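Local coordinates for hypothetical protein (Bacteroides caccae, PDB 4M8R) that is of unknown function but belongs to the DUF4784 family, pairing an Ig-like N-terminal domain with a WD40-like, probably propeller-type domain, at residues E185-D193 with Y231-F239; P249-Y260 with S274-M285. All coordinates share one frame; numbering follows the deposited sequence.

Interaction 1 (E185-D193 with Y231-F239). With PO4 (phosphate ion), chain E; PO4 (phosphate ion), chain D.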
loop_
_atom_site.group_PDB
_atom_site.type_symbol
_atom_site.label_atom_id
_atom_site.label_comp_id
_atom_site.label_asym_id
_atom_site.label_seq_id
_atom_site.Cartn_x
_atom_site.Cartn_y
_atom_site.Cartn_z
ATOM N N GLU A 185 -19.115 -17.163 21.212
ATOM C CA GLU A 185 -19.236 -18.472 20.578
ATOM C C GLU A 185 -17.885 -19.009 20.115
ATOM O O GLU A 185 -16.966 -18.245 19.804
ATOM C CB GLU A 185 -20.193 -18.404 19.389
ATOM C CG GLU A 185 -21.664 -18.406 19.778
ATOM C CD GLU A 185 -22.591 -18.233 18.587
ATOM O OE1 GLU A 185 -22.102 -17.931 17.477
ATOM O OE2 GLU A 185 -23.818 -18.392 18.767
ATOM N N TRP A 186 -17.797 -20.334 20.058
ATOM C CA TRP A 186 -16.579 -21.036 19.660
ATOM C C TRP A 186 -16.682 -21.494 18.210
ATOM O O TRP A 186 -17.713 -22.021 17.805
ATOM C CB TRP A 186 -16.372 -22.252 20.556
ATOM C CG TRP A 186 -16.171 -21.904 21.984
ATOM C CD1 TRP A 186 -17.134 -21.783 22.944
ATOM C CD2 TRP A 186 -14.923 -21.626 22.628
ATOM N NE1 TRP A 186 -16.561 -21.447 24.147
ATOM C CE2 TRP A 186 -15.204 -21.349 23.978
ATOM C CE3 TRP A 186 -13.594 -21.587 22.193
ATOM C CZ2 TRP A 186 -14.205 -21.033 24.896
ATOM C CZ3 TRP A 186 -12.605 -21.277 23.106
ATOM C CH2 TRP A 186 -12.915 -21.003 24.442
ATOM N N LYS A 187 -15.613 -21.300 17.442
ATOM C CA LYS A 187 -15.553 -21.755 16.053
ATOM C C LYS A 187 -14.368 -22.685 15.866
ATOM O O LYS A 187 -13.246 -22.327 16.207
ATOM C CB LYS A 187 -15.381 -20.564 15.106
ATOM C CG LYS A 187 -16.394 -19.443 15.271
ATOM C CD LYS A 187 -17.809 -19.898 14.969
ATOM C CE LYS A 187 -18.764 -18.714 14.966
ATOM N NZ LYS A 187 -20.178 -19.157 15.099
ATOM N N ALA A 188 -14.607 -23.874 15.323
ATOM C CA ALA A 188 -13.513 -24.776 14.975
ATOM C C ALA A 188 -12.721 -24.189 13.815
ATOM O O ALA A 188 -13.304 -23.616 12.894
ATOM C CB ALA A 188 -14.044 -26.146 14.602
ATOM N N LEU A 189 -11.396 -24.322 13.871
ATOM C CA LEU A 189 -10.522 -23.775 12.837
ATOM C C LEU A 189 -9.994 -24.821 11.858
ATOM O O LEU A 189 -9.579 -24.471 10.756
ATOM C CB LEU A 189 -9.358 -23.013 13.475
ATOM C CG LEU A 189 -9.754 -21.733 14.219
ATOM C CD1 LEU A 189 -8.539 -21.102 14.878
ATOM C CD2 LEU A 189 -10.428 -20.734 13.294
ATOM N N SER A 190 -9.999 -26.091 12.250
ATOM C CA SER A 190 -9.533 -27.164 11.371
ATOM C C SER A 190 -10.710 -27.951 10.818
ATOM O O SER A 190 -11.694 -28.195 11.514
ATOM C CB SER A 190 -8.578 -28.099 12.106
ATOM O OG SER A 190 -7.321 -27.477 12.312
ATOM N N PHE A 191 -10.607 -28.334 9.553
ATOM C CA PHE A 191 -11.645 -29.126 8.920
ATOM C C PHE A 191 -11.610 -30.561 9.434
ATOM O O PHE A 191 -12.639 -31.095 9.834
ATOM C CB PHE A 191 -11.512 -29.103 7.396
ATOM C CG PHE A 191 -12.685 -29.705 6.694
ATOM C CD1 PHE A 191 -13.868 -28.994 6.573
ATOM C CD2 PHE A 191 -12.625 -30.999 6.190
ATOM C CE1 PHE A 191 -14.962 -29.556 5.941
ATOM C CE2 PHE A 191 -13.714 -31.566 5.558
ATOM C CZ PHE A 191 -14.884 -30.844 5.432
ATOM N N TYR A 192 -10.435 -31.177 9.422
ATOM C CA TYR A 192 -10.298 -32.555 9.889
ATOM C C TYR A 192 -9.950 -32.605 11.373
ATOM O O TYR A 192 -9.453 -31.639 11.946
ATOM C CB TYR A 192 -9.241 -33.311 9.077
ATOM C CG TYR A 192 -9.629 -33.583 7.637
ATOM C CD1 TYR A 192 -10.749 -34.353 7.325
ATOM C CD2 TYR A 192 -8.861 -33.090 6.586
ATOM C CE1 TYR A 192 -11.099 -34.607 6.007
ATOM C CE2 TYR A 192 -9.203 -33.339 5.268
ATOM C CZ TYR A 192 -10.321 -34.096 4.982
ATOM O OH TYR A 192 -10.646 -34.330 3.668
ATOM N N ASP A 193 -10.210 -33.757 11.981
ATOM C CA ASP A 193 -9.944 -33.986 13.398
ATOM C C ASP A 193 -8.541 -34.558 13.583
ATOM O O ASP A 193 -8.380 -35.700 13.990
ATOM C CB ASP A 193 -10.998 -34.936 13.982
ATOM C CG ASP A 193 -12.400 -34.355 13.927
ATOM O OD1 ASP A 193 -12.652 -33.338 14.606
ATOM O OD2 ASP A 193 -13.249 -34.918 13.206
ATOM N N TYR A 231 -16.477 -15.593 6.824
ATOM C CA TYR A 231 -16.161 -16.139 8.147
ATOM C C TYR A 231 -17.400 -16.693 8.867
ATOM O O TYR A 231 -17.355 -17.779 9.461
ATOM C CB TYR A 231 -15.525 -15.038 9.041
ATOM C CG TYR A 231 -15.919 -15.157 10.502
ATOM C CD1 TYR A 231 -15.201 -15.963 11.379
ATOM C CD2 TYR A 231 -17.039 -14.488 10.997
ATOM C CE1 TYR A 231 -15.577 -16.088 12.705
ATOM C CE2 TYR A 231 -17.422 -14.616 12.320
ATOM C CZ TYR A 231 -16.687 -15.412 13.171
ATOM O OH TYR A 231 -17.058 -15.537 14.487
ATOM N N ALA A 232 -18.491 -15.925 8.837
ATOM C CA ALA A 232 -19.699 -16.244 9.604
ATOM C C ALA A 232 -20.233 -17.656 9.334
ATOM O O ALA A 232 -20.695 -18.334 10.253
ATOM C CB ALA A 232 -20.780 -15.209 9.333
ATOM N N THR A 233 -20.142 -18.097 8.080
ATOM C CA THR A 233 -20.666 -19.396 7.661
ATOM C C THR A 233 -19.575 -20.435 7.341
ATOM O O THR A 233 -19.901 -21.557 6.965
ATOM C CB THR A 233 -21.591 -19.231 6.430
ATOM O OG1 THR A 233 -20.891 -18.545 5.379
ATOM C CG2 THR A 233 -22.847 -18.445 6.803
ATOM N N LYS A 234 -18.297 -20.069 7.493
ATOM C CA LYS A 234 -17.175 -20.941 7.107
ATOM C C LYS A 234 -15.870 -20.517 7.801
ATOM O O LYS A 234 -15.304 -19.462 7.492
ATOM C CB LYS A 234 -17.033 -20.942 5.574
ATOM C CG LYS A 234 -15.640 -21.219 4.991
ATOM C CD LYS A 234 -15.098 -22.615 5.262
ATOM C CE LYS A 234 -13.649 -22.756 4.803
ATOM N NZ LYS A 234 -13.396 -22.362 3.387
ATOM N N THR A 235 -15.402 -21.352 8.734
ATOM C CA THR A 235 -14.191 -21.077 9.522
ATOM C C THR A 235 -13.145 -22.196 9.503
ATOM O O THR A 235 -11.961 -21.930 9.691
ATOM C CB THR A 235 -14.534 -20.803 11.000
ATOM O OG1 THR A 235 -15.081 -21.985 11.603
ATOM C CG2 THR A 235 -15.532 -19.681 11.112
ATOM N N ARG A 236 -13.573 -23.440 9.304
ATOM C CA ARG A 236 -12.654 -24.569 9.280
ATOM C C ARG A 236 -11.818 -24.552 8.005
ATOM O O ARG A 236 -12.364 -24.452 6.916
ATOM C CB ARG A 236 -13.419 -25.886 9.346
ATOM C CG ARG A 236 -14.225 -26.100 10.614
ATOM C CD ARG A 236 -15.025 -27.394 10.540
ATOM N NE ARG A 236 -16.116 -27.402 11.518
ATOM C CZ ARG A 236 -16.207 -28.194 12.591
ATOM N NH1 ARG A 236 -15.276 -29.107 12.870
ATOM N NH2 ARG A 236 -17.262 -28.076 13.394
ATOM N N SER A 237 -10.499 -24.659 8.150
ATOM C CA SER A 237 -9.579 -24.659 7.019
ATOM C C SER A 237 -8.912 -26.012 6.911
ATOM O O SER A 237 -8.825 -26.746 7.890
ATOM C CB SER A 237 -8.479 -23.608 7.208
ATOM O OG SER A 237 -9.005 -22.303 7.348
ATOM N N ASN A 238 -8.425 -26.319 5.715
ATOM C CA ASN A 238 -7.556 -27.459 5.502
ATOM C C ASN A 238 -6.419 -27.087 4.556
ATOM O O ASN A 238 -6.421 -27.468 3.378
ATOM C CB ASN A 238 -8.342 -28.647 4.952
ATOM C CG ASN A 238 -7.494 -29.897 4.858
ATOM O OD1 ASN A 238 -6.735 -30.205 5.780
ATOM N ND2 ASN A 238 -7.591 -30.612 3.744
ATOM N N PHE A 239 -5.436 -26.361 5.092
ATOM C CA PHE A 239 -4.344 -25.813 4.287
ATOM C C PHE A 239 -2.951 -26.256 4.763
ATOM O O PHE A 239 -2.200 -25.463 5.319
ATOM C CB PHE A 239 -4.417 -24.286 4.291
ATOM C CG PHE A 239 -5.557 -23.716 3.483
ATOM C CD1 PHE A 239 -5.729 -24.060 2.156
ATOM C CD2 PHE A 239 -6.421 -22.789 4.042
ATOM C CE1 PHE A 239 -6.759 -23.517 1.411
ATOM C CE2 PHE A 239 -7.452 -22.241 3.304
ATOM C CZ PHE A 239 -7.616 -22.605 1.985
HETATM P P PO4 E . -17.443 -24.822 8.551
HETATM O O1 PO4 E . -18.634 -23.902 8.417
HETATM O O2 PO4 E . -16.176 -23.999 8.558
HETATM O O3 PO4 E . -17.558 -25.575 9.858
HETATM O O4 PO4 E . -17.404 -25.797 7.389
HETATM P P PO4 D . -5.192 -33.763 2.551
HETATM O O1 PO4 D . -6.531 -33.218 2.989
HETATM O O2 PO4 D . -4.567 -32.883 1.494
HETATM O O3 PO4 D . -4.243 -33.846 3.721
HETATM O O4 PO4 D . -5.435 -35.132 1.971
HETATM O O HOH W 1 -6.227 -27.666 9.695
HETATM O O HOH W 2 -7.759 -29.900 8.590
#
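Ser190 and Ser237 form a single beta bridge between the loop just after strand 186-188 and the loop leading into strand 239-240, a polar backbone contact flanked by bound phosphate. Ser237 N donates to Leu189 O (2.8 Å), and Ser237 O accepts from Phe191 N (2.9 Å). Two residues back along both segments, Thr235 OG1 donates to Ala188 O at 2.7 Å, in the carbonyl plane; a chi1 of 65°, with OG1 between backbone N and carbonyl carbon, puts the hydroxyl there. With a valine in place of Thr235, the Ala188 carbonyl would probably be left without this hydrogen-bond mate. Arg236 runs extended past Ala188, whose CB lies over the centre of one guanidinium face, 3.6 Å from Arg236 CZ. At the guanidinium edge, Arg236 NE binds a phosphate oxygen, O3, at 2.9 Å, while the backbone N atoms of Thr235 and Arg236 converge on O2 of the same ion. Asn238, its amide nearly perpendicular to the Tyr192 ring, brings ND2 to the ring edge (3.5 Å from Tyr192 CE2) and donates to a second phosphate. Arg213 of the same chain, and Arg89 and Lys105 of the second subunit, also bond to bound phosphate. The ions probably come from the crystallisation liquor, yet two backbone N-H groups and the Arg236 side chain turned to one phosphate are consistent with a spot that favours anions beside the subunit interface.

Interaction 2 (P249-Y260 with S274-M285)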
loop_
_atom_site.group_PDB
_atom_site.type_symbol
_atom_site.label_atom_id
_atom_site.label_comp_id
_atom_site.label_asym_id
_atom_site.label_seq_id
_atom_site.Cartn_x
_atom_site.Cartn_y
_atom_site.Cartn_z
ATOM N N PRO A 249 11.014 -36.943 17.156
ATOM C CA PRO A 249 12.207 -37.729 17.477
ATOM C C PRO A 249 11.906 -38.809 18.518
ATOM O O PRO A 249 10.929 -38.687 19.264
ATOM C CB PRO A 249 13.189 -36.687 18.040
ATOM C CG PRO A 249 12.606 -35.346 17.726
ATOM C CD PRO A 249 11.127 -35.550 17.618
ATOM N N GLU A 250 12.735 -39.855 18.556
ATOM C CA GLU A 250 12.541 -40.964 19.495
ATOM C C GLU A 250 12.363 -40.470 20.927
ATOM O O GLU A 250 13.085 -39.578 21.375
ATOM C CB GLU A 250 13.715 -41.937 19.446
ATOM C CG GLU A 250 13.621 -42.979 18.344
ATOM C CD GLU A 250 14.631 -44.099 18.525
ATOM O OE1 GLU A 250 15.665 -43.873 19.190
ATOM O OE2 GLU A 250 14.388 -45.207 18.003
ATOM N N GLY A 251 11.384 -41.044 21.626
ATOM C CA GLY A 251 11.110 -40.703 23.018
ATOM C C GLY A 251 9.935 -39.759 23.176
ATOM O O GLY A 251 9.148 -39.894 24.113
ATOM N N PHE A 252 9.806 -38.808 22.257
ATOM C CA PHE A 252 8.812 -37.748 22.387
ATOM C C PHE A 252 7.411 -38.160 21.957
ATOM O O PHE A 252 7.245 -38.940 21.020
ATOM C CB PHE A 252 9.257 -36.503 21.616
ATOM C CG PHE A 252 10.438 -35.816 22.231
ATOM C CD1 PHE A 252 10.259 -34.820 23.181
ATOM C CD2 PHE A 252 11.733 -36.181 21.879
ATOM C CE1 PHE A 252 11.348 -34.191 23.759
ATOM C CE2 PHE A 252 12.825 -35.555 22.453
ATOM C CZ PHE A 252 12.632 -34.559 23.394
ATOM N N THR A 253 6.414 -37.612 22.651
ATOM C CA THR A 253 5.003 -37.909 22.405
ATOM C C THR A 253 4.187 -36.608 22.364
ATOM O O THR A 253 4.581 -35.614 22.973
ATOM C CB THR A 253 4.436 -38.835 23.497
ATOM O OG1 THR A 253 4.630 -38.238 24.783
ATOM C CG2 THR A 253 5.130 -40.187 23.459
ATOM N N PRO A 254 3.048 -36.613 21.646
ATOM C CA PRO A 254 2.261 -35.388 21.423
ATOM C C PRO A 254 1.820 -34.623 22.681
ATOM O O PRO A 254 1.756 -33.390 22.659
ATOM C CB PRO A 254 1.029 -35.879 20.640
ATOM C CG PRO A 254 1.085 -37.367 20.642
ATOM C CD PRO A 254 2.508 -37.757 20.892
ATOM N N GLU A 255 1.532 -35.342 23.764
ATOM C CA GLU A 255 1.094 -34.705 25.020
ATOM C C GLU A 255 2.161 -33.789 25.643
ATOM O O GLU A 255 1.851 -32.978 26.517
ATOM C CB GLU A 255 0.630 -35.750 26.052
ATOM C CG GLU A 255 1.566 -36.941 26.246
ATOM C CD GLU A 255 1.214 -38.139 25.372
ATOM O OE1 GLU A 255 0.523 -37.963 24.343
ATOM O OE2 GLU A 255 1.634 -39.261 25.714
ATOM N N GLN A 256 3.406 -33.916 25.187
ATOM C CA GLN A 256 4.513 -33.094 25.679
ATOM C C GLN A 256 4.575 -31.686 25.073
ATOM O O GLN A 256 5.379 -30.865 25.511
ATOM C CB GLN A 256 5.835 -33.815 25.418
ATOM C CG GLN A 256 5.925 -35.178 26.088
ATOM C CD GLN A 256 7.277 -35.827 25.892
ATOM O OE1 GLN A 256 7.634 -36.204 24.785
ATOM N NE2 GLN A 256 8.037 -35.954 26.964
ATOM N N PHE A 257 3.730 -31.411 24.081
ATOM C CA PHE A 257 3.759 -30.144 23.349
ATOM C C PHE A 257 2.454 -29.375 23.501
ATOM O O PHE A 257 1.434 -29.927 23.919
ATOM C CB PHE A 257 3.976 -30.407 21.857
ATOM C CG PHE A 257 5.222 -31.184 21.545
ATOM C CD1 PHE A 257 5.263 -32.558 21.741
ATOM C CD2 PHE A 257 6.344 -30.549 21.039
ATOM C CE1 PHE A 257 6.406 -33.281 21.449
ATOM C CE2 PHE A 257 7.491 -31.269 20.743
ATOM C CZ PHE A 257 7.521 -32.636 20.947
ATOM N N GLY A 258 2.495 -28.096 23.144
ATOM C CA GLY A 258 1.286 -27.285 23.025
ATOM C C GLY A 258 0.907 -26.441 24.230
ATOM O O GLY A 258 -0.096 -25.731 24.191
ATOM N N ASP A 259 1.694 -26.504 25.301
ATOM C CA ASP A 259 1.424 -25.675 26.474
ATOM C C ASP A 259 1.708 -24.206 26.175
ATOM O O ASP A 259 1.062 -23.317 26.731
ATOM C CB ASP A 259 2.237 -26.156 27.674
ATOM C CG ASP A 259 1.766 -27.505 28.184
ATOM O OD1 ASP A 259 0.536 -27.683 28.324
ATOM O OD2 ASP A 259 2.622 -28.382 28.436
ATOM N N TYR A 260 2.675 -23.964 25.293
ATOM C CA TYR A 260 2.998 -22.620 24.844
ATOM C C TYR A 260 3.055 -22.558 23.322
ATOM O O TYR A 260 3.421 -23.532 22.674
ATOM C CB TYR A 260 4.331 -22.164 25.441
ATOM C CG TYR A 260 4.293 -22.072 26.943
ATOM C CD1 TYR A 260 3.758 -20.952 27.578
ATOM C CD2 TYR A 260 4.770 -23.116 27.736
ATOM C CE1 TYR A 260 3.708 -20.870 28.959
ATOM C CE2 TYR A 260 4.726 -23.040 29.116
ATOM C CZ TYR A 260 4.195 -21.918 29.722
ATOM O OH TYR A 260 4.156 -21.842 31.090
ATOM N N SER A 274 8.870 -25.729 22.651
ATOM C CA SER A 274 9.373 -26.327 23.878
ATOM C C SER A 274 8.532 -27.555 24.193
ATOM O O SER A 274 7.334 -27.591 23.894
ATOM C CB SER A 274 9.339 -25.328 25.038
ATOM O OG SER A 274 8.010 -24.983 25.393
ATOM N N ALA A 275 9.173 -28.558 24.782
ATOM C CA ALA A 275 8.512 -29.807 25.134
ATOM C C ALA A 275 8.756 -30.146 26.599
ATOM O O ALA A 275 9.878 -30.011 27.101
ATOM C CB ALA A 275 9.011 -30.935 24.244
ATOM N N ARG A 276 7.699 -30.603 27.266
ATOM C CA ARG A 276 7.750 -30.986 28.670
ATOM C C ARG A 276 8.020 -32.489 28.792
ATOM O O ARG A 276 7.258 -33.299 28.272
ATOM C CB ARG A 276 6.415 -30.636 29.331
ATOM C CG ARG A 276 6.392 -30.773 30.844
ATOM C CD ARG A 276 4.974 -30.643 31.380
ATOM N NE ARG A 276 4.960 -30.364 32.814
ATOM C CZ ARG A 276 5.182 -31.265 33.773
ATOM N NH1 ARG A 276 5.444 -32.537 33.478
ATOM N NH2 ARG A 276 5.146 -30.884 35.045
ATOM N N LYS A 277 9.100 -32.857 29.476
ATOM C CA LYS A 277 9.405 -34.272 29.724
ATOM C C LYS A 277 8.561 -34.822 30.877
ATOM O O LYS A 277 7.974 -34.056 31.649
ATOM C CB LYS A 277 10.897 -34.481 30.008
ATOM C CG LYS A 277 11.779 -34.462 28.768
ATOM C CD LYS A 277 13.177 -34.973 29.083
ATOM C CE LYS A 277 14.125 -34.808 27.904
ATOM N NZ LYS A 277 13.766 -35.677 26.750
ATOM N N GLY A 278 8.512 -36.150 30.984
ATOM C CA GLY A 278 7.747 -36.834 32.029
ATOM C C GLY A 278 8.131 -36.410 33.436
ATOM O O GLY A 278 7.271 -36.279 34.308
ATOM N N ASN A 279 9.428 -36.183 33.650
ATOM C CA ASN A 279 9.956 -35.777 34.958
ATOM C C ASN A 279 9.793 -34.282 35.300
ATOM O O ASN A 279 10.346 -33.816 36.295
ATOM C CB ASN A 279 11.436 -36.186 35.082
ATOM C CG ASN A 279 12.335 -35.492 34.064
ATOM O OD1 ASN A 279 11.861 -34.892 33.100
ATOM N ND2 ASN A 279 13.642 -35.575 34.279
ATOM N N GLY A 280 9.055 -33.533 34.481
ATOM C CA GLY A 280 8.792 -32.113 34.752
ATOM C C GLY A 280 9.833 -31.143 34.211
ATOM O O GLY A 280 9.698 -29.928 34.377
ATOM N N LYS A 281 10.878 -31.673 33.577
ATOM C CA LYS A 281 11.892 -30.852 32.915
ATOM C C LYS A 281 11.437 -30.493 31.501
ATOM O O LYS A 281 10.540 -31.131 30.952
ATOM C CB LYS A 281 13.229 -31.591 32.866
ATOM C CG LYS A 281 13.881 -31.784 34.224
ATOM C CD LYS A 281 14.451 -30.482 34.767
ATOM C CE LYS A 281 15.336 -30.731 35.978
ATOM N NZ LYS A 281 16.054 -29.498 36.398
ATOM N N TRP A 282 12.069 -29.474 30.920
ATOM C CA TRP A 282 11.695 -28.964 29.600
ATOM C C TRP A 282 12.914 -28.878 28.679
ATOM O O TRP A 282 14.025 -28.605 29.133
ATOM C CB TRP A 282 11.066 -27.570 29.717
ATOM C CG TRP A 282 9.773 -27.503 30.497
ATOM C CD1 TRP A 282 9.609 -27.706 31.835
ATOM C CD2 TRP A 282 8.476 -27.169 29.983
ATOM N NE1 TRP A 282 8.291 -27.536 32.185
ATOM C CE2 TRP A 282 7.574 -27.206 31.068
ATOM C CE3 TRP A 282 7.989 -26.849 28.709
ATOM C CZ2 TRP A 282 6.211 -26.939 30.920
ATOM C CZ3 TRP A 282 6.634 -26.583 28.562
ATOM C CH2 TRP A 282 5.762 -26.630 29.664
ATOM N N VAL A 283 12.697 -29.092 27.384
ATOM C CA VAL A 283 13.761 -28.949 26.384
ATOM C C VAL A 283 13.306 -28.053 25.233
ATOM O O VAL A 283 12.121 -28.030 24.896
ATOM C CB VAL A 283 14.209 -30.311 25.806
ATOM C CG1 VAL A 283 14.828 -31.176 26.894
ATOM C CG2 VAL A 283 13.051 -31.038 25.132
ATOM N N PRO A 284 14.248 -27.312 24.626
ATOM C CA PRO A 284 13.933 -26.589 23.403
ATOM C C PRO A 284 13.937 -27.533 22.203
ATOM O O PRO A 284 14.801 -28.410 22.106
ATOM C CB PRO A 284 15.055 -25.555 23.301
ATOM C CG PRO A 284 16.193 -26.135 24.057
ATOM C CD PRO A 284 15.648 -27.125 25.040
HETATM N N MSE A 285 12.970 -27.350 21.308
HETATM C CA MSE A 285 12.813 -28.204 20.135
HETATM C C MSE A 285 12.576 -27.318 18.948
HETATM O O MSE A 285 11.677 -26.475 18.970
HETATM C CB MSE A 285 11.644 -29.146 20.423
HETATM C CG MSE A 285 10.992 -29.769 19.190
HETATM SE SE MSE A 285 11.711 -31.567 18.859
HETATM C CE MSE A 285 11.191 -32.440 20.544
HETATM O O HOH W 3 5.193 -27.047 22.091
#
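The backbone of 249-260 turns at Pro249-Phe252, makes a short 3-10 segment at 254-256 and meets the end of strand 270-276 through one direct backbone bond, Arg276 N to Gln256 O (2.9 Å), nearly straight at 168° and on a carbonyl lone pair. A water continues the link from Gly258 N to Ser274 O. The Gln256 side chain reaches out, extended beyond CG, alongside Arg276 O: OE1 accepts from Thr253 N at 2.8 Å, which fixes the amide, and NE2 makes a weak bond to Arg276 O. Met285, a selenomethionine, drives its methyl between two rings. Its CE sits over the centre of the Phe252 face, 3.6 Å from the centroid, and at the same time at the edge of Phe257, 3.7 Å from CZ. The chain bends at chi2 (97°) and chi3, which lays SE against Pro249 CG. Ala275 CB lies over a face of Phe257, offset toward the rim, and Val283 CG2 lies at the Phe252 edge, 3.8 Å from CE1. Apart from this cluster, Tyr260 presents its edge to Trp282 CH2, while Asp259 pairs with Arg153. Phe293 and Val295 of strand 292-295 extend the apolar core. A Met-aromatic and CH-pi cluster thus seats the connecting loop on an antiparallel beta hairpin with a type I turn at Lys277-Gly280, consistent with the antiparallel hairpins that build the blades of the propeller expected for this WD40-like family.

Interactions 1 and 2 follow one another along the chain, the first closing before the second opens, and all four segments belong to the WD40-like domain. Their centres are 27 Å apart and their nearest atoms about 12 Å, so neither touches the other. Interaction 1 ties strand 186-188, an edge strand of one four-stranded sheet, to the loop entering strand 239-240; interaction 2 starts in the loop after that strand and packs onto strands 270-276 and 282-288, which the same mixed sheet contains. Interaction 1 therefore joins neighbouring sheets and also faces the second subunit, whereas interaction 2 is touched by no other protein chain and packs a loop onto two strands of one sheet within the subunit.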